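Local atomic coordinates of TetR-family transcriptional regulator (Pectobacterium atrosepticum, PDB entry 2HYT), a protein that probably binds regulatory DNA and controls transcription, as expected of a TetR-family regulator that pairs as a dimer of all-helical subunits. Residues E11-T16 with Y50-D55; K23-S26 with D32-M35; I108-A113 with E163-I168; D72-A77 with L97-E102. All coordinates share one frame; numbering follows the deposited sequence.

Contact 1 of 4, residues E11-T16 with Y50-D55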
loop_
_atom_site.group_PDB
_atom_site.type_symbol
_atom_site.label_atom_id
_atom_site.label_comp_id
_atom_site.label_asym_id
_atom_site.label_seq_id
_atom_site.Cartn_x
_atom_site.Cartn_y
_atom_site.Cartn_z
ATOM N N GLU A 11 -5.681 31.590 -3.630
ATOM C CA GLU A 11 -6.333 30.332 -3.351
ATOM C C GLU A 11 -7.460 30.089 -4.340
ATOM O O GLU A 11 -7.613 28.963 -4.803
ATOM C CB GLU A 11 -6.849 30.279 -1.910
ATOM C CG GLU A 11 -5.748 30.102 -0.883
ATOM C CD GLU A 11 -6.239 30.319 0.559
ATOM O OE1 GLU A 11 -7.324 30.954 0.745
ATOM O OE2 GLU A 11 -5.522 29.852 1.495
ATOM N N GLU A 12 -8.213 31.136 -4.688
ATOM C CA GLU A 12 -9.288 31.013 -5.679
ATOM C C GLU A 12 -8.717 30.595 -7.021
ATOM O O GLU A 12 -9.224 29.671 -7.663
ATOM C CB GLU A 12 -10.074 32.328 -5.861
ATOM C CG GLU A 12 -11.163 32.244 -6.975
ATOM C CD GLU A 12 -11.654 33.607 -7.535
ATOM O OE1 GLU A 12 -11.144 34.677 -7.117
ATOM O OE2 GLU A 12 -12.582 33.579 -8.399
ATOM N N THR A 13 -7.658 31.262 -7.446
ATOM C CA THR A 13 -7.045 30.926 -8.740
ATOM C C THR A 13 -6.501 29.493 -8.735
ATOM O O THR A 13 -6.759 28.740 -9.690
ATOM C CB THR A 13 -5.957 31.930 -9.109
ATOM O OG1 THR A 13 -6.515 33.258 -9.184
ATOM C CG2 THR A 13 -5.287 31.588 -10.435
ATOM N N ARG A 14 -5.814 29.101 -7.663
ATOM C CA ARG A 14 -5.301 27.714 -7.549
ATOM C C ARG A 14 -6.423 26.699 -7.752
ATOM O O ARG A 14 -6.314 25.702 -8.485
ATOM C CB ARG A 14 -4.697 27.520 -6.152
ATOM C CG ARG A 14 -4.026 26.192 -5.956
ATOM C CD ARG A 14 -3.590 25.927 -4.513
ATOM N NE ARG A 14 -2.983 24.611 -4.373
ATOM C CZ ARG A 14 -1.708 24.361 -4.639
ATOM N NH1 ARG A 14 -0.943 25.346 -5.077
ATOM N NH2 ARG A 14 -1.225 23.113 -4.518
ATOM N N ALA A 15 -7.536 26.943 -7.054
ATOM C CA ALA A 15 -8.706 26.044 -7.166
ATOM C C ALA A 15 -9.266 25.941 -8.594
ATOM O O ALA A 15 -9.649 24.824 -9.057
ATOM C CB ALA A 15 -9.807 26.524 -6.153
ATOM N N THR A 16 -9.331 27.073 -9.315
ATOM C CA THR A 16 -9.780 27.048 -10.720
ATOM C C THR A 16 -8.801 26.259 -11.588
ATOM O O THR A 16 -9.201 25.495 -12.441
ATOM C CB THR A 16 -10.056 28.464 -11.303
ATOM O OG1 THR A 16 -8.820 29.056 -11.729
ATOM C CG2 THR A 16 -10.781 29.349 -10.244
ATOM N N TYR A 50 3.055 26.587 -13.563
ATOM C CA TYR A 50 4.331 26.483 -12.860
ATOM C C TYR A 50 4.353 27.352 -11.589
ATOM O O TYR A 50 4.842 26.942 -10.526
ATOM C CB TYR A 50 5.501 26.854 -13.733
ATOM C CG TYR A 50 5.744 25.879 -14.861
ATOM C CD1 TYR A 50 6.006 24.543 -14.583
ATOM C CD2 TYR A 50 5.739 26.287 -16.158
ATOM C CE1 TYR A 50 6.250 23.639 -15.585
ATOM C CE2 TYR A 50 5.985 25.380 -17.177
ATOM C CZ TYR A 50 6.219 24.070 -16.876
ATOM O OH TYR A 50 6.488 23.174 -17.884
ATOM N N HIS A 51 3.793 28.536 -11.680
ATOM C CA HIS A 51 3.756 29.430 -10.526
ATOM C C HIS A 51 3.000 28.861 -9.334
ATOM O O HIS A 51 3.441 28.922 -8.189
ATOM C CB HIS A 51 3.079 30.711 -10.967
ATOM C CG HIS A 51 2.975 31.737 -9.906
ATOM N ND1 HIS A 51 4.090 32.296 -9.316
ATOM C CD2 HIS A 51 1.906 32.398 -9.399
ATOM C CE1 HIS A 51 3.705 33.212 -8.440
ATOM N NE2 HIS A 51 2.390 33.305 -8.481
ATOM N N HIS A 52 1.854 28.225 -9.618
ATOM C CA HIS A 52 1.081 27.637 -8.537
ATOM C C HIS A 52 1.553 26.261 -8.035
ATOM O O HIS A 52 1.393 25.950 -6.838
ATOM C CB HIS A 52 -0.411 27.559 -8.920
ATOM C CG HIS A 52 -1.097 28.881 -8.873
ATOM N ND1 HIS A 52 -1.790 29.325 -7.764
ATOM C CD2 HIS A 52 -1.154 29.871 -9.782
ATOM C CE1 HIS A 52 -2.293 30.518 -8.024
ATOM N NE2 HIS A 52 -1.885 30.892 -9.223
ATOM N N PHE A 53 2.036 25.395 -8.936
ATOM C CA PHE A 53 2.281 24.003 -8.601
ATOM C C PHE A 53 3.744 23.549 -8.721
ATOM O O PHE A 53 4.075 22.468 -8.263
ATOM C CB PHE A 53 1.379 23.117 -9.470
ATOM C CG PHE A 53 -0.089 23.447 -9.329
ATOM C CD1 PHE A 53 -0.792 23.088 -8.205
ATOM C CD2 PHE A 53 -0.735 24.209 -10.275
ATOM C CE1 PHE A 53 -2.124 23.427 -8.056
ATOM C CE2 PHE A 53 -2.079 24.508 -10.147
ATOM C CZ PHE A 53 -2.757 24.166 -9.015
ATOM N N GLY A 54 4.599 24.351 -9.347
ATOM C CA GLY A 54 6.030 24.044 -9.420
ATOM C C GLY A 54 6.376 23.180 -10.615
ATOM O O GLY A 54 7.170 23.548 -11.479
ATOM N N ASP A 55 5.772 21.991 -10.626
ATOM C CA ASP A 55 5.962 21.001 -11.712
ATOM C C ASP A 55 4.739 20.154 -11.883
ATOM O O ASP A 55 3.795 20.253 -11.114
ATOM C CB ASP A 55 7.231 20.137 -11.468
ATOM C CG ASP A 55 7.221 19.354 -10.160
ATOM O OD1 ASP A 55 6.229 19.330 -9.396
ATOM O OD2 ASP A 55 8.277 18.690 -9.890
HETATM O O HOH W 1 -1.274 28.247 -5.252
HETATM O O HOH W 2 1.814 23.570 -4.601
#
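In the DNA-binding head, helix 7-28 packs against the end of helix 48-53, the last helix of the predicted helix-turn-helix, where Arg14 meets His52 and Phe53. The Arg14 chain is extended from CG to NE, with CG anti to the backbone N (chi1 -175°), and this carries its guanidinium across to the neighbouring helix. One face of the group takes Phe53 CE1, which lies 3.6 Å from Arg14 CZ, over its centre. The two planes are not parallel but 48° apart, so this is a tilted contact rather than a stack. Arg14 NH1 also donates to His52 O at 3.0 Å. That bond is bent, 133° at the hydrogen, and the donor stands above the carbonyl plane. Two waters fill in around the pair. Water 1 accepts from Arg14 NH1 and is hydrogen-bonded to His52 ND1 at 2.8 Å. Water 2 accepts from Arg14 NH2 and donates to His52 O, so that carbonyl is gripped twice. The His52 ring lies beside helix 7-28, with Arg14 CB 3.8 Å from His52 ND1. Thr13 CG2 meets His52 NE2 at 3.7 Å, while Thr13 OG1 turns back to bond Glu9 O in its own helix. Phe53 is buried further by Leu18, and by Leu59 and Ala62 of helix 56-81. Just beyond it, Gly54 has positive phi and Asp55 caps the next helix through Gly58 N. A first helix packed on the recognition helix in this way is typical of the three-helix DNA-binding domain of TetR-family regulators.

Contact 2 of 4, residues K23-S26 with D32-M35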
loop_
_atom_site.group_PDB
_atom_site.type_symbol
_atom_site.label_atom_id
_atom_site.label_comp_id
_atom_site.label_asym_id
_atom_site.label_seq_id
_atom_site.Cartn_x
_atom_site.Cartn_y
_atom_site.Cartn_z
ATOM N N LYS A 23 -10.242 18.427 -15.461
ATOM C CA LYS A 23 -11.089 18.265 -16.651
ATOM C C LYS A 23 -10.245 17.852 -17.852
ATOM O O LYS A 23 -10.601 16.918 -18.572
ATOM C CB LYS A 23 -11.817 19.553 -16.949
ATOM C CG LYS A 23 -12.803 19.475 -18.093
ATOM C CD LYS A 23 -13.656 20.760 -18.125
ATOM C CE LYS A 23 -14.885 20.601 -18.989
ATOM N NZ LYS A 23 -15.939 19.789 -18.297
ATOM N N VAL A 24 -9.111 18.518 -18.042
ATOM C CA VAL A 24 -8.224 18.203 -19.192
ATOM C C VAL A 24 -7.599 16.819 -19.065
ATOM O O VAL A 24 -7.606 16.046 -20.039
ATOM C CB VAL A 24 -7.183 19.322 -19.429
ATOM C CG1 VAL A 24 -6.193 18.945 -20.529
ATOM C CG2 VAL A 24 -7.930 20.612 -19.773
ATOM N N PHE A 25 -7.130 16.467 -17.873
ATOM C CA PHE A 25 -6.521 15.165 -17.689
ATOM C C PHE A 25 -7.582 14.070 -17.967
ATOM O O PHE A 25 -7.243 12.960 -18.421
ATOM C CB PHE A 25 -5.937 14.979 -16.285
ATOM C CG PHE A 25 -4.686 15.781 -15.993
ATOM C CD1 PHE A 25 -3.740 16.069 -16.981
ATOM C CD2 PHE A 25 -4.416 16.179 -14.686
ATOM C CE1 PHE A 25 -2.567 16.762 -16.680
ATOM C CE2 PHE A 25 -3.255 16.879 -14.376
ATOM C CZ PHE A 25 -2.337 17.180 -15.379
ATOM N N SER A 26 -8.860 14.365 -17.669
ATOM C CA SER A 26 -9.932 13.406 -17.927
ATOM C C SER A 26 -10.137 13.200 -19.400
ATOM O O SER A 26 -10.309 12.087 -19.852
ATOM C CB SER A 26 -11.259 13.858 -17.295
ATOM O OG SER A 26 -12.310 12.932 -17.608
ATOM N N ASP A 32 -0.330 11.875 -21.275
ATOM C CA ASP A 32 -0.475 12.460 -22.591
ATOM C C ASP A 32 -0.441 13.967 -22.582
ATOM O O ASP A 32 -0.287 14.567 -23.644
ATOM C CB ASP A 32 -1.835 12.057 -23.183
ATOM C CG ASP A 32 -2.063 10.567 -23.183
ATOM O OD1 ASP A 32 -2.234 9.991 -22.056
ATOM O OD2 ASP A 32 -2.112 10.007 -24.309
ATOM N N THR A 33 -0.594 14.577 -21.412
ATOM C CA THR A 33 -0.791 16.030 -21.294
ATOM C C THR A 33 0.353 16.716 -20.585
ATOM O O THR A 33 0.524 16.538 -19.405
ATOM C CB THR A 33 -2.106 16.352 -20.605
ATOM O OG1 THR A 33 -3.179 15.669 -21.283
ATOM C CG2 THR A 33 -2.345 17.854 -20.644
ATOM N N SER A 34 1.154 17.473 -21.313
ATOM C CA SER A 34 2.212 18.239 -20.709
ATOM C C SER A 34 1.645 19.488 -20.055
ATOM O O SER A 34 0.479 19.844 -20.252
ATOM C CB SER A 34 3.219 18.674 -21.766
ATOM O OG SER A 34 2.671 19.575 -22.724
HETATM N N MSE A 35 2.476 20.173 -19.283
HETATM C CA MSE A 35 2.054 21.439 -18.712
HETATM C C MSE A 35 1.751 22.458 -19.801
HETATM O O MSE A 35 0.769 23.230 -19.710
HETATM C CB MSE A 35 3.126 22.004 -17.778
HETATM C CG MSE A 35 3.404 21.123 -16.642
HETATM SE SE MSE A 35 2.066 21.325 -15.240
HETATM C CE MSE A 35 2.900 22.631 -14.099
#
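Thr33, Phe25 and Val24 make this contact, which is apolar and buried. Of the three, Thr33 buries the most surface. Its CB is directed at helix 7-28, and the side chain meets both partners with carbon atoms. Thr33 CG2 stands anti to its own backbone N, 4.0 Å from Val24 CG1. The two side chains cross at about a right angle, methyl against methyl. Thr33 CB comes to the rim of the Phe25 ring, close to the ring plane, 4.0 Å from Phe25 CE1. Phe25 CD1 is equally near, so the CD1-CE1 side of the ring is what Thr33 meets. The segment 32-35 leads from helix 7-28 into helix 35-42, the first helix of the predicted helix-turn-helix. Here the loop that enters the motif lies against the first helix of the DNA-binding domain. Ser34 is the N-cap of helix 35-42, and its OG bonds Asp37 N. The hydroxyl of Thr33 takes a different route from its methyl and bonds Gly29 O, which ties the loop back to the chain just after helix 7-28. Val24, Phe25 and Thr33 all touch Leu38 of helix 35-42, while Phe25 also meets Tyr30 edge-to-face and packs on Leu59 of helix 56-81.

Contact 3 of 4, residues I108-A113 with E163-I168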
loop_
_atom_site.group_PDB
_atom_site.type_symbol
_atom_site.label_atom_id
_atom_site.label_comp_id
_atom_site.label_asym_id
_atom_site.label_seq_id
_atom_site.Cartn_x
_atom_site.Cartn_y
_atom_site.Cartn_z
ATOM N N ILE A 108 -6.339 8.591 -12.579
ATOM C CA ILE A 108 -5.510 9.578 -11.866
ATOM C C ILE A 108 -4.897 9.024 -10.565
ATOM O O ILE A 108 -3.710 9.199 -10.302
ATOM C CB ILE A 108 -6.300 10.849 -11.552
ATOM C CG1 ILE A 108 -6.750 11.521 -12.860
ATOM C CG2 ILE A 108 -5.448 11.804 -10.672
ATOM C CD1 ILE A 108 -5.584 11.974 -13.728
ATOM N N VAL A 109 -5.713 8.345 -9.753
ATOM C CA VAL A 109 -5.276 7.858 -8.446
ATOM C C VAL A 109 -4.610 6.488 -8.586
ATOM O O VAL A 109 -3.512 6.286 -8.131
ATOM C CB VAL A 109 -6.445 7.798 -7.445
ATOM C CG1 VAL A 109 -6.040 7.134 -6.099
ATOM C CG2 VAL A 109 -7.062 9.172 -7.226
ATOM N N LEU A 110 -5.285 5.523 -9.216
ATOM C CA LEU A 110 -4.825 4.133 -9.136
ATOM C C LEU A 110 -3.819 3.723 -10.177
ATOM O O LEU A 110 -3.212 2.636 -10.067
ATOM C CB LEU A 110 -6.051 3.198 -9.123
ATOM C CG LEU A 110 -7.037 3.374 -7.969
ATOM C CD1 LEU A 110 -8.278 2.535 -8.249
ATOM C CD2 LEU A 110 -6.428 2.977 -6.618
ATOM N N ARG A 111 -3.614 4.574 -11.187
ATOM C CA ARG A 111 -2.617 4.339 -12.234
ATOM C C ARG A 111 -1.531 5.449 -12.168
ATOM O O ARG A 111 -0.346 5.198 -11.911
ATOM C CB ARG A 111 -3.302 4.242 -13.592
ATOM C CG ARG A 111 -4.124 2.951 -13.710
ATOM C CD ARG A 111 -4.743 2.859 -15.061
ATOM N NE ARG A 111 -5.640 1.714 -15.157
ATOM C CZ ARG A 111 -6.496 1.513 -16.154
ATOM N NH1 ARG A 111 -6.556 2.356 -17.183
ATOM N NH2 ARG A 111 -7.298 0.456 -16.122
ATOM N N ASP A 112 -1.947 6.695 -12.368
ATOM C CA ASP A 112 -0.983 7.787 -12.506
ATOM C C ASP A 112 -0.282 8.088 -11.187
ATOM O O ASP A 112 0.945 8.098 -11.133
ATOM C CB ASP A 112 -1.675 9.046 -13.036
ATOM C CG ASP A 112 -2.245 8.858 -14.416
ATOM O OD1 ASP A 112 -1.603 8.229 -15.273
ATOM O OD2 ASP A 112 -3.331 9.384 -14.660
ATOM N N ALA A 113 -1.035 8.402 -10.134
ATOM C CA ALA A 113 -0.415 8.690 -8.835
ATOM C C ALA A 113 0.369 7.486 -8.329
ATOM O O ALA A 113 1.402 7.644 -7.671
ATOM C CB ALA A 113 -1.447 9.110 -7.772
ATOM N N GLU A 163 -5.177 -2.163 -1.662
ATOM C CA GLU A 163 -4.487 -3.063 -2.577
ATOM C C GLU A 163 -5.437 -3.676 -3.614
ATOM O O GLU A 163 -5.097 -3.798 -4.809
ATOM C CB GLU A 163 -3.800 -4.197 -1.794
ATOM C CG GLU A 163 -2.725 -4.899 -2.557
ATOM C CD GLU A 163 -1.528 -3.979 -2.878
ATOM O OE1 GLU A 163 -1.380 -2.880 -2.256
ATOM O OE2 GLU A 163 -0.771 -4.354 -3.797
ATOM N N ALA A 164 -6.600 -4.087 -3.145
ATOM C CA ALA A 164 -7.603 -4.658 -4.044
ATOM C C ALA A 164 -8.023 -3.628 -5.106
ATOM O O ALA A 164 -8.242 -3.984 -6.253
ATOM C CB ALA A 164 -8.778 -5.202 -3.259
ATOM N N ALA A 165 -8.136 -2.352 -4.737
ATOM C CA ALA A 165 -8.443 -1.290 -5.724
ATOM C C ALA A 165 -7.363 -1.183 -6.787
ATOM O O ALA A 165 -7.673 -1.102 -7.976
ATOM C CB ALA A 165 -8.686 0.033 -5.047
ATOM N N PHE A 166 -6.098 -1.226 -6.392
ATOM C CA PHE A 166 -4.994 -1.267 -7.366
ATOM C C PHE A 166 -5.145 -2.423 -8.329
ATOM O O PHE A 166 -4.999 -2.242 -9.558
ATOM C CB PHE A 166 -3.643 -1.399 -6.678
ATOM C CG PHE A 166 -3.140 -0.132 -6.043
ATOM C CD1 PHE A 166 -3.197 1.090 -6.719
ATOM C CD2 PHE A 166 -2.485 -0.171 -4.819
ATOM C CE1 PHE A 166 -2.684 2.242 -6.123
ATOM C CE2 PHE A 166 -1.993 0.994 -4.230
ATOM C CZ PHE A 166 -2.074 2.189 -4.914
ATOM N N TRP A 167 -5.450 -3.578 -7.769
ATOM C CA TRP A 167 -5.570 -4.828 -8.510
ATOM C C TRP A 167 -6.716 -4.678 -9.504
ATOM O O TRP A 167 -6.574 -4.953 -10.706
ATOM C CB TRP A 167 -5.784 -5.991 -7.548
ATOM C CG TRP A 167 -5.967 -7.277 -8.220
ATOM C CD1 TRP A 167 -5.018 -8.011 -8.879
ATOM C CD2 TRP A 167 -7.200 -8.011 -8.350
ATOM N NE1 TRP A 167 -5.569 -9.156 -9.378
ATOM C CE2 TRP A 167 -6.908 -9.178 -9.073
ATOM C CE3 TRP A 167 -8.504 -7.807 -7.899
ATOM C CZ2 TRP A 167 -7.866 -10.108 -9.378
ATOM C CZ3 TRP A 167 -9.460 -8.755 -8.201
ATOM C CH2 TRP A 167 -9.148 -9.857 -8.966
ATOM N N ILE A 168 -7.842 -4.163 -9.050
ATOM C CA ILE A 168 -8.986 -3.999 -9.965
ATOM C C ILE A 168 -8.605 -3.052 -11.107
ATOM O O ILE A 168 -8.965 -3.296 -12.274
ATOM C CB ILE A 168 -10.218 -3.471 -9.216
ATOM C CG1 ILE A 168 -10.757 -4.533 -8.274
ATOM C CG2 ILE A 168 -11.293 -3.002 -10.175
ATOM C CD1 ILE A 168 -11.673 -4.035 -7.139
HETATM O O HOH W 3 -3.287 0.045 -10.687
HETATM O O HOH W 4 -9.275 -1.760 -14.585
#
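Leu110 touches Ala165 and Phe166 with its two methyl groups. Leu110 CD2 lies 3.7 Å from Phe166 CD1 and 4.0 Å from Ala165 CB. Leu110 CD1 approaches the backbone, 3.7 Å from Ala165 O. The carbonyl O of Leu110 comes to the edge of the Phe166 ring, near its plane, 3.7 Å from Phe166 CD1. Water 3 joins the two backbones by donating to Leu110 O at 2.7 Å and to Phe166 O at 3.1 Å. Helix 103-117 widens here into a pi-type turn, with Ala113 N bonded to Ile108 O. Farther along, water 4 donates to Ile168 O and accepts a weak bond from Arg111 NH2, which also bonds Ala169 O. The Phe166 ring has a cation-pi partner in Arg114, and Ala100 packs on Leu110 beside the contact. On helix 150-170, Ala164 and Trp167 reach Leu156 and Ala152 of the second subunit, so the helix also serves the dimer interface of the C-terminal domain. The contact mixes methyl packing with backbone carbonyls: methyl groups pack between the two helices, and water 3 satisfies carbonyl oxygens of both.

Contact 4 of 4, residues D72-A77 with L97-E102. With EDO (1,2-ethanediol), chain E; EDO (1,2-ethanediol), chain D.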
loop_
_atom_site.group_PDB
_atom_site.type_symbol
_atom_site.label_atom_id
_atom_site.label_comp_id
_atom_site.label_asym_id
_atom_site.label_seq_id
_atom_site.Cartn_x
_atom_site.Cartn_y
_atom_site.Cartn_z
ATOM N N ASP A 72 -13.309 10.697 0.583
ATOM C CA ASP A 72 -13.522 10.546 2.026
ATOM C C ASP A 72 -14.957 10.968 2.350
ATOM O O ASP A 72 -15.644 10.272 3.123
ATOM C CB ASP A 72 -12.491 11.338 2.841
ATOM C CG ASP A 72 -12.533 11.001 4.341
ATOM O OD1 ASP A 72 -13.460 11.451 5.035
ATOM O OD2 ASP A 72 -11.623 10.293 4.842
ATOM N N GLU A 73 -15.411 12.063 1.756
ATOM C CA GLU A 73 -16.767 12.581 1.999
ATOM C C GLU A 73 -17.827 11.579 1.564
ATOM O O GLU A 73 -18.792 11.316 2.292
ATOM C CB GLU A 73 -16.961 13.890 1.227
ATOM C CG GLU A 73 -18.302 14.529 1.447
ATOM C CD GLU A 73 -18.348 15.962 0.908
ATOM O OE1 GLU A 73 -17.298 16.643 0.944
ATOM O OE2 GLU A 73 -19.441 16.394 0.479
ATOM N N ARG A 74 -17.626 10.993 0.396
ATOM C CA ARG A 74 -18.588 10.047 -0.169
ATOM C C ARG A 74 -18.705 8.768 0.702
ATOM O O ARG A 74 -19.797 8.235 0.990
ATOM C CB ARG A 74 -18.178 9.673 -1.592
ATOM C CG ARG A 74 -18.434 10.773 -2.598
ATOM C CD ARG A 74 -17.855 10.377 -3.972
ATOM N NE ARG A 74 -18.462 9.162 -4.496
ATOM C CZ ARG A 74 -18.048 8.522 -5.590
ATOM N NH1 ARG A 74 -17.019 8.951 -6.278
ATOM N NH2 ARG A 74 -18.648 7.409 -5.950
ATOM N N LEU A 75 -17.558 8.295 1.153
ATOM C CA LEU A 75 -17.480 7.093 1.929
ATOM C C LEU A 75 -18.050 7.292 3.339
ATOM O O LEU A 75 -18.781 6.428 3.844
ATOM C CB LEU A 75 -16.045 6.588 1.985
ATOM C CG LEU A 75 -15.529 6.091 0.642
ATOM C CD1 LEU A 75 -14.008 6.078 0.724
ATOM C CD2 LEU A 75 -16.125 4.731 0.246
ATOM N N GLN A 76 -17.705 8.418 3.978
ATOM C CA GLN A 76 -18.246 8.738 5.295
ATOM C C GLN A 76 -19.766 8.824 5.213
ATOM O O GLN A 76 -20.471 8.350 6.127
ATOM C CB GLN A 76 -17.658 10.036 5.789
ATOM C CG GLN A 76 -18.173 10.471 7.184
ATOM C CD GLN A 76 -17.683 9.553 8.280
ATOM O OE1 GLN A 76 -16.475 9.258 8.381
ATOM N NE2 GLN A 76 -18.601 9.128 9.137
ATOM N N ALA A 77 -20.290 9.392 4.127
ATOM C CA ALA A 77 -21.740 9.498 3.961
ATOM C C ALA A 77 -22.475 8.164 3.870
ATOM O O ALA A 77 -23.621 8.048 4.300
ATOM C CB ALA A 77 -22.080 10.342 2.771
ATOM N N LEU A 97 -13.994 -0.211 -3.420
ATOM C CA LEU A 97 -13.615 -1.020 -4.568
ATOM C C LEU A 97 -14.335 -0.586 -5.845
ATOM O O LEU A 97 -13.724 -0.548 -6.923
ATOM C CB LEU A 97 -13.900 -2.492 -4.309
ATOM C CG LEU A 97 -13.167 -3.130 -3.128
ATOM C CD1 LEU A 97 -13.363 -4.654 -3.153
ATOM C CD2 LEU A 97 -11.668 -2.783 -3.131
ATOM N N GLU A 98 -15.627 -0.295 -5.727
ATOM C CA GLU A 98 -16.445 0.177 -6.871
ATOM C C GLU A 98 -15.865 1.468 -7.464
ATOM O O GLU A 98 -15.900 1.662 -8.690
ATOM C CB GLU A 98 -17.890 0.395 -6.441
ATOM C CG GLU A 98 -18.596 -0.894 -6.168
ATOM C CD GLU A 98 -19.924 -0.756 -5.438
ATOM O OE1 GLU A 98 -20.256 0.334 -4.911
ATOM O OE2 GLU A 98 -20.631 -1.790 -5.391
HETATM N N MSE A 99 -15.280 2.321 -6.622
HETATM C CA MSE A 99 -14.618 3.533 -7.092
HETATM C C MSE A 99 -13.447 3.271 -8.016
HETATM O O MSE A 99 -13.100 4.136 -8.835
HETATM C CB MSE A 99 -14.152 4.331 -5.909
HETATM C CG MSE A 99 -15.197 5.083 -5.318
HETATM SE SE MSE A 99 -14.583 5.896 -3.594
HETATM C CE MSE A 99 -16.213 6.764 -3.277
ATOM N N ALA A 100 -12.844 2.077 -7.946
ATOM C CA ALA A 100 -11.703 1.737 -8.800
ATOM C C ALA A 100 -12.078 1.638 -10.281
ATOM O O ALA A 100 -11.192 1.551 -11.127
ATOM C CB ALA A 100 -11.066 0.437 -8.361
ATOM N N LEU A 101 -13.368 1.594 -10.582
ATOM C CA LEU A 101 -13.821 1.578 -11.987
ATOM C C LEU A 101 -14.301 2.942 -12.459
ATOM O O LEU A 101 -14.654 3.099 -13.637
ATOM C CB LEU A 101 -14.915 0.550 -12.188
ATOM C CG LEU A 101 -14.525 -0.917 -11.903
ATOM C CD1 LEU A 101 -15.689 -1.873 -12.288
ATOM C CD2 LEU A 101 -13.221 -1.309 -12.604
ATOM N N GLU A 102 -14.346 3.940 -11.584
ATOM C CA GLU A 102 -14.715 5.280 -12.027
ATOM C C GLU A 102 -13.529 5.873 -12.767
ATOM O O GLU A 102 -12.402 5.840 -12.281
ATOM C CB GLU A 102 -15.104 6.159 -10.818
ATOM C CG GLU A 102 -16.298 5.596 -10.065
ATOM C CD GLU A 102 -16.755 6.459 -8.916
ATOM O OE1 GLU A 102 -16.181 7.572 -8.722
ATOM O OE2 GLU A 102 -17.713 6.036 -8.207
HETATM C C1 EDO E . -19.376 4.881 -4.940
HETATM O O1 EDO E . -20.321 5.248 -3.922
HETATM C C2 EDO E . -19.280 3.392 -5.175
HETATM O O2 EDO E . -20.200 3.012 -6.209
HETATM C C1 EDO D . -13.968 11.834 -6.517
HETATM O O1 EDO D . -15.245 11.471 -5.972
HETATM C C2 EDO D . -14.206 12.131 -7.999
HETATM O O2 EDO D . -13.381 11.326 -8.830
#
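The guanidinium of Arg74 lies with the methyl of selenomethionine Met99 over one face and the carboxylate of Glu102 at its edge. Met99 CE sits over the centre of the group, 3.4 Å from Arg74 CZ. The carboxylate is nearly coplanar with the guanidinium, the planes 6° apart, and forms a two-pronged salt bridge. Arg74 NH1 donates to Glu102 OE1 at 2.9 Å along an almost straight line of 177°, and that oxygen uses its syn lone pair. Arg74 NH2 pairs with Glu102 OE2, though the placing of NH2 is less sure. A 1,2-ethanediol, probably from the crystallisation liquor, takes the other N-H of Arg74 NH1 through its O1 at 3.1 Å, in the guanidinium plane on the side near Arg74 CD. The Arg74 chain bends at chi3, while those of Met99 and Glu102 run extended toward it from the opposite direction. The flat pairing would limit the rotation of both charged groups. Met99 CE also touches Leu75 CG at 4.0 Å, so one methyl serves an apolar and a charged neighbour. A second ethanediol donates to Glu98 OE1. Leu75 also packs on Arg92, Ala95 and Tyr96 of helix 85-98. Glu102 is the N-cap residue of helix 103-117. The contact therefore joins the long helix 56-81 to the turn between helices 85-98 and 103-117, while Leu97 and Leu101 face helices 150-170 and 174-190.

Overall arrangement
Contacts 1 and 2 lie in the DNA-binding head and share helix 7-28. Their centres are about 15 Å apart, and they touch where Tyr50 and Asp55 meet Met35. Along the chain, contact 2 falls between the two segments of contact 1. Contacts 4 and 3 follow in that order in the C-terminal body, which in TetR-family relatives binds the ligand; their centres are about 13 Å apart. They touch through Ala100 on Leu110 and Leu101 on Ile168. Head and body meet where Phe25 of contact 2 packs on Ile108 of contact 3. Helix 56-81, which carries Arg74, also packs on residues of contacts 1, 2 and 3. Such links could pass movements of the body to the head.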